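Long-range contacts in SusD homolog (Bacteroides thetaiotaomicron, PDB 4MRU), which probably binds mucin O-glycans as a SusD-like outer-membrane lipoprotein with a TPR-like, largely helical fold: residues G59-G64 with D306-Y311; S70-K75 with V446-R451; I265-G270 with S392-T397; Y388-P393 with K441-V446. All blocks are in the same frame, centred on the assembly; numbering follows the deposited sequence.

Interaction 3 is the most buried of the four, interactions 1 and 2 are partly buried and interaction 4 lies at the surface. Interactions 3 and 4 share S392 and P393, and P393 packs on helix 262-270 in one and on loop 441-446 in the other; Y267 OH to K441 O ties the two together. Interactions 2 and 4 meet at V446 and where V445 touches Y72. E60 and S70 connect interaction 1 to interaction 2. Interactions 1, 3 and 4 pass no direct hydrogen bond between their segments and rest mainly on apolar side chains, with a bridging water in interaction 4. Interaction 2 joins two loops by a backbone bond and waters, besides close side-chain packing.

Interaction 1 of 4, residues G59-G64 with D306-Y311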
# COMPACT_ATOMS: atom_id res chain seq x y z
N GLY A 59 5.40 0.64 -14.32
CA GLY A 59 4.76 1.32 -15.44
C GLY A 59 4.19 0.27 -16.43
O GLY A 59 4.56 -0.92 -16.40
N GLU A 60 3.35 0.76 -17.30
CA GLU A 60 2.58 -0.03 -18.21
C GLU A 60 3.40 -0.15 -19.50
O GLU A 60 3.98 0.81 -20.00
CB GLU A 60 1.20 0.60 -18.45
CG GLU A 60 0.39 1.00 -17.19
CD GLU A 60 0.37 2.48 -16.90
OE1 GLU A 60 1.36 3.16 -17.22
OE2 GLU A 60 -0.64 2.96 -16.31
N THR A 61 3.45 -1.34 -20.04
CA THR A 61 4.21 -1.61 -21.26
C THR A 61 3.43 -1.39 -22.52
O THR A 61 4.01 -1.35 -23.62
CB THR A 61 4.63 -3.10 -21.32
OG1 THR A 61 3.46 -3.92 -21.25
CG2 THR A 61 5.55 -3.42 -20.19
N ARG A 62 2.11 -1.21 -22.40
CA ARG A 62 1.28 -1.17 -23.60
C ARG A 62 1.16 0.24 -24.17
O ARG A 62 0.41 1.06 -23.65
CB ARG A 62 -0.11 -1.77 -23.32
CG ARG A 62 -0.03 -3.24 -22.89
CD ARG A 62 0.60 -4.11 -23.98
NE ARG A 62 0.89 -5.46 -23.51
CZ ARG A 62 1.56 -6.37 -24.20
NH1 ARG A 62 2.02 -6.10 -25.43
NH2 ARG A 62 1.76 -7.58 -23.64
N THR A 63 1.89 0.47 -25.27
CA THR A 63 2.07 1.82 -25.86
C THR A 63 0.81 2.32 -26.52
O THR A 63 0.65 3.53 -26.74
CB THR A 63 3.22 1.84 -26.88
OG1 THR A 63 2.98 0.85 -27.91
CG2 THR A 63 4.52 1.56 -26.16
N GLY A 64 -0.11 1.41 -26.81
CA GLY A 64 -1.40 1.80 -27.35
C GLY A 64 -2.34 2.39 -26.32
O GLY A 64 -3.34 2.99 -26.68
N ASP A 306 9.66 -3.62 -27.19
CA ASP A 306 10.75 -2.77 -26.65
C ASP A 306 10.58 -2.50 -25.14
O ASP A 306 11.54 -2.52 -24.36
CB ASP A 306 10.81 -1.42 -27.39
CG ASP A 306 11.28 -1.49 -28.82
OD1 ASP A 306 12.06 -2.39 -29.14
OD2 ASP A 306 10.88 -0.62 -29.67
N MSE A 307 9.36 -2.18 -24.72
CA MSE A 307 9.05 -1.87 -23.31
C MSE A 307 9.13 -3.11 -22.47
O MSE A 307 9.56 -3.06 -21.34
CB MSE A 307 7.63 -1.30 -23.12
CG MSE A 307 7.28 -0.06 -23.93
SE MSE A 307 8.45 1.47 -23.46
CE MSE A 307 9.62 1.23 -24.92
N ILE A 308 8.72 -4.24 -23.02
CA ILE A 308 8.72 -5.50 -22.29
C ILE A 308 10.15 -6.02 -22.10
O ILE A 308 10.50 -6.47 -21.04
CB ILE A 308 7.88 -6.55 -23.03
CG1 ILE A 308 6.39 -6.23 -22.87
CG2 ILE A 308 8.19 -7.98 -22.56
CD1 ILE A 308 5.52 -6.90 -23.92
N THR A 309 10.99 -5.89 -23.12
CA THR A 309 12.34 -6.50 -23.08
C THR A 309 13.44 -5.56 -22.58
O THR A 309 14.49 -6.03 -22.19
CB THR A 309 12.75 -7.06 -24.45
OG1 THR A 309 12.74 -6.01 -25.42
CG2 THR A 309 11.80 -8.22 -24.91
N SER A 310 13.21 -4.26 -22.56
CA SER A 310 14.29 -3.32 -22.22
C SER A 310 14.35 -2.93 -20.75
O SER A 310 15.27 -2.23 -20.32
CB SER A 310 14.13 -2.05 -23.03
OG SER A 310 14.20 -2.38 -24.40
N TYR A 311 13.31 -3.32 -20.00
CA TYR A 311 13.19 -2.97 -18.59
C TYR A 311 12.99 -4.22 -17.73
O TYR A 311 12.41 -5.18 -18.16
CB TYR A 311 12.02 -1.99 -18.38
CG TYR A 311 12.21 -0.78 -19.24
CD1 TYR A 311 13.13 0.20 -18.90
CD2 TYR A 311 11.45 -0.60 -20.38
CE1 TYR A 311 13.32 1.31 -19.70
CE2 TYR A 311 11.64 0.49 -21.20
CZ TYR A 311 12.59 1.45 -20.86
OH TYR A 311 12.78 2.54 -21.67
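I308 has CG1 anti to its carbonyl carbon (chi1 -74°) and a nearly extended second torsion (161°), which sends CD1 out from helix 304-309; R62, bent at chi2 (-61°), brings its guanidinium back to meet it. The methyl lies over one face of that flat group, with I308 CD1 3.8 Å from R62 NH2. The group's rotation is fixed by its polar partners: salt bridges to D257 and D304, and a hydrogen bond from NH2 to W255 O. Lower down the branch, I308 CG1 crosses obliquely over T61, 3.9 Å from T61 CB. T61 keeps OG1 in the crowded position between N and carbonyl carbon, where it bonds to K256 O.

The contact sets a short helix against the loop that leaves strand 58-60, which pairs antiparallel with strand 258-260 in this otherwise largely helical SusD-like fold; R259 of the partner strand reaches I308 O. An alanine at I308 would lose both CG1 and CD1 and would probably leave the R62 guanidinium and T61 more loosely covered.

Selenomethionine M307 slides past T61 in the opposite direction, their CB atoms 3.9 Å apart. Its CG lies 3.5 Å from T61 O, and the bend at chi2 then leads SE away. The T63 and M307 side chains cross at about a right angle, T63 CG2 3.9 Å from M307 CG, while T63 OG1 bonds to D304.

Interaction 2 of 4, residues S70-K75 with V446-R451. With EDO (1,2-ethanediol), chain G.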
# COMPACT_ATOMS: atom_id res chain seq x y z
N SER A 70 -1.16 6.02 -15.05
CA SER A 70 0.19 6.65 -14.89
C SER A 70 0.27 8.09 -15.43
O SER A 70 1.10 8.89 -14.97
CB SER A 70 1.27 5.81 -15.51
OG SER A 70 1.04 5.68 -16.89
N THR A 71 -0.60 8.41 -16.39
CA THR A 71 -0.66 9.79 -16.96
C THR A 71 -1.84 10.61 -16.41
O THR A 71 -2.15 11.70 -16.92
CB THR A 71 -0.67 9.75 -18.50
OG1 THR A 71 -1.72 8.91 -18.99
CG2 THR A 71 0.70 9.28 -19.00
N TYR A 72 -2.46 10.09 -15.37
CA TYR A 72 -3.50 10.75 -14.57
C TYR A 72 -4.84 10.87 -15.29
O TYR A 72 -5.69 11.66 -14.87
CB TYR A 72 -3.03 12.15 -14.06
CG TYR A 72 -1.73 12.18 -13.28
CD1 TYR A 72 -1.22 11.07 -12.64
CD2 TYR A 72 -1.00 13.37 -13.16
CE1 TYR A 72 -0.07 11.16 -11.86
CE2 TYR A 72 0.18 13.44 -12.44
CZ TYR A 72 0.66 12.32 -11.80
OH TYR A 72 1.81 12.40 -11.06
N ASN A 73 -5.03 10.07 -16.34
CA ASN A 73 -6.28 10.13 -17.11
C ASN A 73 -6.78 8.72 -17.38
O ASN A 73 -7.10 8.39 -18.50
CB ASN A 73 -6.11 10.94 -18.40
CG ASN A 73 -5.25 10.26 -19.42
OD1 ASN A 73 -4.32 9.51 -19.10
ND2 ASN A 73 -5.57 10.50 -20.68
N PRO A 74 -6.91 7.91 -16.32
CA PRO A 74 -7.39 6.57 -16.57
C PRO A 74 -8.74 6.58 -17.30
O PRO A 74 -9.60 7.40 -16.99
CB PRO A 74 -7.56 5.99 -15.17
CG PRO A 74 -7.69 7.15 -14.24
CD PRO A 74 -6.87 8.24 -14.89
N LYS A 75 -8.88 5.70 -18.26
CA LYS A 75 -10.14 5.52 -18.94
C LYS A 75 -11.25 5.35 -17.91
O LYS A 75 -11.08 4.64 -16.91
CB LYS A 75 -10.07 4.33 -19.83
CG LYS A 75 -11.26 4.16 -20.71
CD LYS A 75 -11.04 3.00 -21.64
CE LYS A 75 -12.24 2.93 -22.59
NZ LYS A 75 -12.17 1.67 -23.35
N VAL A 446 5.89 12.68 -17.18
CA VAL A 446 6.15 13.49 -18.36
C VAL A 446 4.87 14.03 -19.00
O VAL A 446 4.75 15.21 -19.27
CB VAL A 446 6.95 12.65 -19.38
CG1 VAL A 446 7.20 13.47 -20.61
CG2 VAL A 446 8.24 12.16 -18.71
N VAL A 447 3.93 13.12 -19.24
CA VAL A 447 2.67 13.44 -19.83
C VAL A 447 1.61 13.51 -18.73
O VAL A 447 1.20 12.49 -18.16
CB VAL A 447 2.29 12.37 -20.85
CG1 VAL A 447 0.99 12.74 -21.53
CG2 VAL A 447 3.38 12.23 -21.92
N ASN A 448 1.24 14.74 -18.37
CA ASN A 448 0.23 14.97 -17.33
C ASN A 448 -1.05 15.29 -18.00
O ASN A 448 -1.29 16.45 -18.39
CB ASN A 448 0.63 16.10 -16.35
CG ASN A 448 -0.44 16.34 -15.31
OD1 ASN A 448 -1.59 15.83 -15.43
ND2 ASN A 448 -0.12 17.19 -14.33
N LYS A 449 -1.88 14.26 -18.18
CA LYS A 449 -3.18 14.43 -18.81
C LYS A 449 -4.27 14.45 -17.78
O LYS A 449 -5.44 14.29 -18.12
CB LYS A 449 -3.42 13.31 -19.84
CG LYS A 449 -2.60 13.44 -21.12
CD LYS A 449 -2.62 12.09 -21.85
CE LYS A 449 -2.24 12.21 -23.33
NZ LYS A 449 -2.18 10.87 -24.01
N GLY A 450 -3.91 14.75 -16.52
CA GLY A 450 -4.90 14.86 -15.45
C GLY A 450 -5.81 16.08 -15.50
O GLY A 450 -5.50 17.10 -16.13
N ARG A 451 -6.97 15.96 -14.83
CA ARG A 451 -7.91 17.04 -14.68
C ARG A 451 -7.78 17.56 -13.25
O ARG A 451 -8.08 16.82 -12.29
CB ARG A 451 -9.34 16.55 -14.94
CG ARG A 451 -10.27 17.73 -15.18
CD ARG A 451 -11.56 17.68 -14.39
NE ARG A 451 -12.20 18.99 -14.45
CZ ARG A 451 -12.95 19.43 -15.47
NH1 ARG A 451 -13.20 18.67 -16.52
NH2 ARG A 451 -13.48 20.64 -15.40
C1 EDO G . 4.83 11.11 -9.11
O1 EDO G . 4.49 10.13 -8.14
C2 EDO G . 4.27 10.72 -10.46
O2 EDO G . 2.87 10.35 -10.37
O HOH W 1 -1.55 8.52 -21.69
O HOH W 2 -7.76 13.26 -13.98
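One direct hydrogen bond joins the segments: K449 N donates to T71 O at 2.9 Å, approaching nearly along the C=O axis. Water supplies two further links. One molecule donates to Y72 O and accepts from R451 N; another donates to T71 OG1 and accepts weakly from K449 NZ, whose stronger partner is N299. Y72 OH makes a very short hydrogen bond to O2 of an ethanediol, probably from the crystallisation liquor.

Bonds within each segment set the shape of the facing loops. N448 OD1 takes the N-H of G450 at 2.8 Å, an Asx turn that bends the chain at 448-450. Opposite, T71 OG1 donates to N73 OD1 at 2.7 Å from above the amide plane. N73 OD1 also accepts from K68 N, and ND2 bonds to L66 O. The two loops, 371 residues apart at their closest ends, meet at the periphery of the helical SusD-like fold, one leading to helix 81-100 and the other following helix 427-437.

Close packing does the rest. The N73 amide lies alongside the K449 chain, ND2 3.5 Å from K449 CD. An alanine at N73 would lose the T71, K68 and L66 bonds and the amide packing on K449, and would probably loosen the 70-75 loop. N448 OD1 sits near the plane of the Y72 ring at its edge, 3.4 Å from Y72 CD2, the amide and ring planes 86° apart. G450 CA makes a CA-H...O contact with Y72 O at 3.3 Å; a CB on this glycine would clash with Y72 CB. The T71 and V447 side chains lie side by side, T71 CG2 3.9 Å from V447 CB.

Interaction 3 of 4, residues I265-G270 with S392-T397; sequences ICYMNG and SPANIT. With EDO (1,2-ethanediol), chain I.
Y267 is the knob of this contact, projecting from helix 262-270 into a curved hollow lined by P393, A394 and I396. CG lies anti to its carbonyl carbon (chi1 -77°), so the ring leans out over the loop 392-397 and meets three side chains in turn. P393 slides past it in the opposite direction and sets CG 3.6 Å from Y267 CE1. The A394 methyl fills the space by the phenol tip, its CB 3.2 Å from Y267 OH. On the far flank I396 CG2, held in the crowded position between its own N and carbonyl carbon, meets the ring edge in plane, 3.9 Å from Y267 CE2.

The proline is itself a bump: its ring sits in the angle between C266 and the Y267 ring, with P393 CD 4.0 Å from C266 CB. W420 of helix 408-423 makes an edge-to-face contact with Y267, and I396 packs against E410, E413 and R414 of the same helix. The loop is therefore held by two helices of the SusD-like fold: helix 262-270 packs on its proline and helix 408-423 on its isoleucine. N269 ND2 donates an almost straight bond (171°) to an ethanediol O1 at 3.0 Å.

No hydrogen bond passes between the two segments, so the fit rests on shape and apolar contact, while the buried phenol OH is satisfied by K441 O from a third segment. Between helix and loop the hold is apolar, and polar bonds come from neighbours such as K441, Y271 and R414.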
# COMPACT_ATOMS: atom_id res chain seq x y z
N ILE A 265 14.19 1.75 -9.11
CA ILE A 265 15.52 1.43 -9.63
C ILE A 265 16.58 2.52 -9.36
O ILE A 265 17.73 2.20 -9.05
CB ILE A 265 15.45 1.12 -11.14
CG1 ILE A 265 14.55 -0.08 -11.39
CG2 ILE A 265 16.84 0.84 -11.69
CD1 ILE A 265 15.10 -1.39 -10.90
N CYS A 266 16.21 3.80 -9.48
CA CYS A 266 17.13 4.89 -9.17
C CYS A 266 17.64 4.82 -7.74
O CYS A 266 18.85 4.95 -7.49
CB CYS A 266 16.47 6.26 -9.35
SG CYS A 266 16.27 6.72 -11.07
N TYR A 267 16.73 4.62 -6.79
CA TYR A 267 17.14 4.50 -5.42
C TYR A 267 17.98 3.22 -5.20
O TYR A 267 19.05 3.31 -4.64
CB TYR A 267 15.94 4.45 -4.48
CG TYR A 267 15.28 5.77 -4.22
CD1 TYR A 267 14.37 6.33 -5.13
CD2 TYR A 267 15.55 6.49 -3.04
CE1 TYR A 267 13.74 7.52 -4.87
CE2 TYR A 267 14.94 7.69 -2.80
CZ TYR A 267 14.06 8.21 -3.69
OH TYR A 267 13.46 9.40 -3.38
N MSE A 268 17.49 2.07 -5.64
CA MSE A 268 18.13 0.78 -5.27
C MSE A 268 19.42 0.56 -6.05
O MSE A 268 20.36 -0.05 -5.50
CB MSE A 268 17.17 -0.39 -5.46
CG MSE A 268 16.14 -0.42 -4.34
SE MSE A 268 14.83 -1.85 -4.59
CE MSE A 268 15.84 -3.32 -3.64
N ASN A 269 19.54 1.03 -7.29
CA ASN A 269 20.85 1.05 -7.97
C ASN A 269 21.83 2.05 -7.33
O ASN A 269 23.00 1.75 -7.18
CB ASN A 269 20.76 1.35 -9.46
CG ASN A 269 20.31 0.16 -10.28
OD1 ASN A 269 20.17 -0.98 -9.80
ND2 ASN A 269 20.10 0.41 -11.53
N GLY A 270 21.34 3.23 -6.97
CA GLY A 270 22.18 4.23 -6.28
C GLY A 270 22.76 3.66 -4.98
O GLY A 270 23.91 3.87 -4.66
N SER A 392 18.34 12.74 -10.69
CA SER A 392 18.00 11.94 -9.57
C SER A 392 16.75 12.48 -8.86
O SER A 392 16.58 13.66 -8.72
CB SER A 392 19.17 11.98 -8.57
OG SER A 392 18.79 11.27 -7.43
N PRO A 393 15.91 11.59 -8.30
CA PRO A 393 14.73 12.03 -7.57
C PRO A 393 15.00 12.59 -6.17
O PRO A 393 14.15 13.32 -5.65
CB PRO A 393 13.90 10.74 -7.44
CG PRO A 393 14.91 9.64 -7.50
CD PRO A 393 15.97 10.12 -8.44
N ALA A 394 16.15 12.24 -5.57
CA ALA A 394 16.44 12.61 -4.18
C ALA A 394 17.90 12.49 -3.88
O ALA A 394 18.65 11.83 -4.62
CB ALA A 394 15.64 11.72 -3.23
N ASN A 395 18.33 13.07 -2.76
CA ASN A 395 19.71 12.85 -2.33
C ASN A 395 19.79 12.11 -0.99
O ASN A 395 20.87 11.86 -0.51
CB ASN A 395 20.46 14.18 -2.29
CG ASN A 395 20.03 15.07 -1.15
OD1 ASN A 395 19.06 14.80 -0.43
ND2 ASN A 395 20.78 16.13 -0.96
N ILE A 396 18.66 11.66 -0.47
CA ILE A 396 18.60 10.94 0.80
C ILE A 396 19.47 9.67 0.80
O ILE A 396 19.41 8.85 -0.09
CB ILE A 396 17.13 10.56 1.19
CG1 ILE A 396 17.04 10.04 2.66
CG2 ILE A 396 16.53 9.54 0.24
CD1 ILE A 396 17.39 11.08 3.70
N THR A 397 20.27 9.54 1.84
CA THR A 397 21.12 8.37 2.01
C THR A 397 20.56 7.44 3.03
O THR A 397 19.64 7.78 3.80
CB THR A 397 22.52 8.79 2.47
OG1 THR A 397 22.41 9.41 3.73
CG2 THR A 397 23.18 9.78 1.48
C1 EDO I . 19.73 4.11 -12.11
O1 EDO I . 20.77 3.19 -12.50
C2 EDO I . 18.72 4.33 -13.23
O2 EDO I . 19.29 4.85 -14.47

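Interaction 4 of 4, residues Y388-P393 with K441-V446. With EDO (1,2-ethanediol), chain H; EDO (1,2-ethanediol), chain K.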
# COMPACT_ATOMS: atom_id res chain seq x y z
N TYR A 388 13.56 9.19 -21.89
CA TYR A 388 13.03 9.88 -20.70
C TYR A 388 14.05 10.02 -19.54
O TYR A 388 13.68 10.08 -18.35
CB TYR A 388 11.76 9.20 -20.21
CG TYR A 388 10.71 9.09 -21.27
CD1 TYR A 388 10.05 10.22 -21.74
CD2 TYR A 388 10.40 7.88 -21.86
CE1 TYR A 388 9.10 10.14 -22.75
CE2 TYR A 388 9.46 7.78 -22.87
CZ TYR A 388 8.80 8.92 -23.30
OH TYR A 388 7.85 8.83 -24.29
N SER A 389 15.33 10.10 -19.91
CA SER A 389 16.39 10.26 -18.92
C SER A 389 16.19 11.52 -18.14
O SER A 389 15.71 12.51 -18.67
CB SER A 389 17.75 10.30 -19.58
OG SER A 389 18.00 9.03 -20.17
N THR A 390 16.54 11.49 -16.85
CA THR A 390 16.37 12.69 -16.05
C THR A 390 17.26 12.62 -14.81
O THR A 390 17.90 11.58 -14.53
CB THR A 390 14.85 12.91 -15.69
OG1 THR A 390 14.64 14.26 -15.30
CG2 THR A 390 14.39 12.06 -14.58
N GLY A 391 17.29 13.71 -14.05
CA GLY A 391 18.07 13.77 -12.84
C GLY A 391 17.53 12.91 -11.72
O GLY A 391 16.43 12.38 -11.78
N SER A 392 18.34 12.74 -10.69
CA SER A 392 18.00 11.94 -9.57
C SER A 392 16.75 12.48 -8.86
O SER A 392 16.58 13.66 -8.72
CB SER A 392 19.17 11.98 -8.57
OG SER A 392 18.79 11.27 -7.43
N PRO A 393 15.91 11.59 -8.30
CA PRO A 393 14.73 12.03 -7.57
C PRO A 393 15.00 12.59 -6.17
O PRO A 393 14.15 13.32 -5.65
CB PRO A 393 13.90 10.74 -7.44
CG PRO A 393 14.91 9.64 -7.50
CD PRO A 393 15.97 10.12 -8.44
N LYS A 441 10.62 11.00 -2.37
CA LYS A 441 10.47 11.85 -3.51
C LYS A 441 10.56 10.99 -4.77
O LYS A 441 11.41 10.14 -4.89
CB LYS A 441 11.54 12.94 -3.52
CG LYS A 441 11.51 13.81 -2.26
CD LYS A 441 12.74 14.72 -2.32
CE LYS A 441 12.82 15.62 -1.11
NZ LYS A 441 14.13 16.33 -1.14
N LEU A 442 9.60 11.20 -5.67
CA LEU A 442 9.49 10.46 -6.90
C LEU A 442 9.66 11.38 -8.12
O LEU A 442 9.46 12.60 -8.05
CB LEU A 442 8.12 9.82 -6.97
CG LEU A 442 7.73 8.87 -5.86
CD1 LEU A 442 6.24 8.48 -5.99
CD2 LEU A 442 8.65 7.66 -5.91
N LEU A 443 9.95 10.78 -9.26
CA LEU A 443 10.11 11.48 -10.49
C LEU A 443 8.76 11.94 -11.01
O LEU A 443 7.78 11.16 -11.02
CB LEU A 443 10.79 10.58 -11.54
CG LEU A 443 12.21 10.10 -11.24
CD1 LEU A 443 12.74 9.20 -12.35
CD2 LEU A 443 13.14 11.27 -11.07
N PRO A 444 8.72 13.17 -11.54
CA PRO A 444 7.42 13.65 -12.04
C PRO A 444 7.03 12.92 -13.33
O PRO A 444 7.90 12.46 -14.06
CB PRO A 444 7.68 15.13 -12.31
CG PRO A 444 9.13 15.21 -12.64
CD PRO A 444 9.77 14.18 -11.70
N VAL A 445 5.74 12.81 -13.60
CA VAL A 445 5.29 12.28 -14.86
C VAL A 445 5.75 13.23 -15.98
O VAL A 445 5.95 14.43 -15.76
CB VAL A 445 3.76 12.06 -14.96
CG1 VAL A 445 3.28 11.12 -13.87
CG2 VAL A 445 3.01 13.40 -14.88
N VAL A 446 5.89 12.68 -17.18
CA VAL A 446 6.15 13.49 -18.36
C VAL A 446 4.87 14.03 -19.00
O VAL A 446 4.75 15.21 -19.27
CB VAL A 446 6.95 12.65 -19.38
CG1 VAL A 446 7.20 13.47 -20.61
CG2 VAL A 446 8.24 12.16 -18.71
C1 EDO H . 5.50 14.23 -7.75
O1 EDO H . 5.83 13.23 -6.79
C2 EDO H . 6.65 15.21 -7.88
O2 EDO H . 7.72 14.62 -8.60
C1 EDO K . 10.80 14.82 -20.25
O1 EDO K . 10.82 15.87 -19.24
C2 EDO K . 11.97 13.81 -20.25
O2 EDO K . 12.71 13.72 -18.99
O HOH W 3 11.76 14.23 -7.21
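P393 and L443 have the most surface covered here, and they meet through one methyl: L443 CD2 lies 3.7 Å from P393 CB, the two side chains crossing obliquely. L443 has CG anti to its carbonyl carbon (chi1 -63°) and an extended second torsion, so both methyls reach across to the other loop. CD2 also comes 3.5 Å from G391 O. T390 answers tip to tip: its OG1 is anti to the backbone N (chi1 -161°), which turns CG2 toward the leucine, 3.8 Å from L443 CD2. At the backbone, P393 O comes 3.4 Å from K441 CB.

The two loops run roughly antiparallel, their end-to-end directions 162° apart, yet neither forms a strand and no hydrogen bond crosses directly between them. In the SusD-like fold one loop leads to helix 408-423 and the other follows helix 427-437; P393, L442 and L443 also touch helix 262-270. R295 reaches both, its guanidinium bonding to Y388 O and P444 O, and D263 takes L443 N. A water links the pair as well, donating to P393 O at 3.0 Å and to L442 O at 2.9 Å. L442 O also accepts a 2.7 Å hydrogen bond from ethanediol O2, so this carbonyl is gripped twice.

At the other end Y388 and V446 cross at about a right angle, V446 CG2 4.0 Å from Y388 CD1. A second ethanediol lies beside them, its C2 near the plane of the Y388 ring at the edge and its C1 against the V446 methyls.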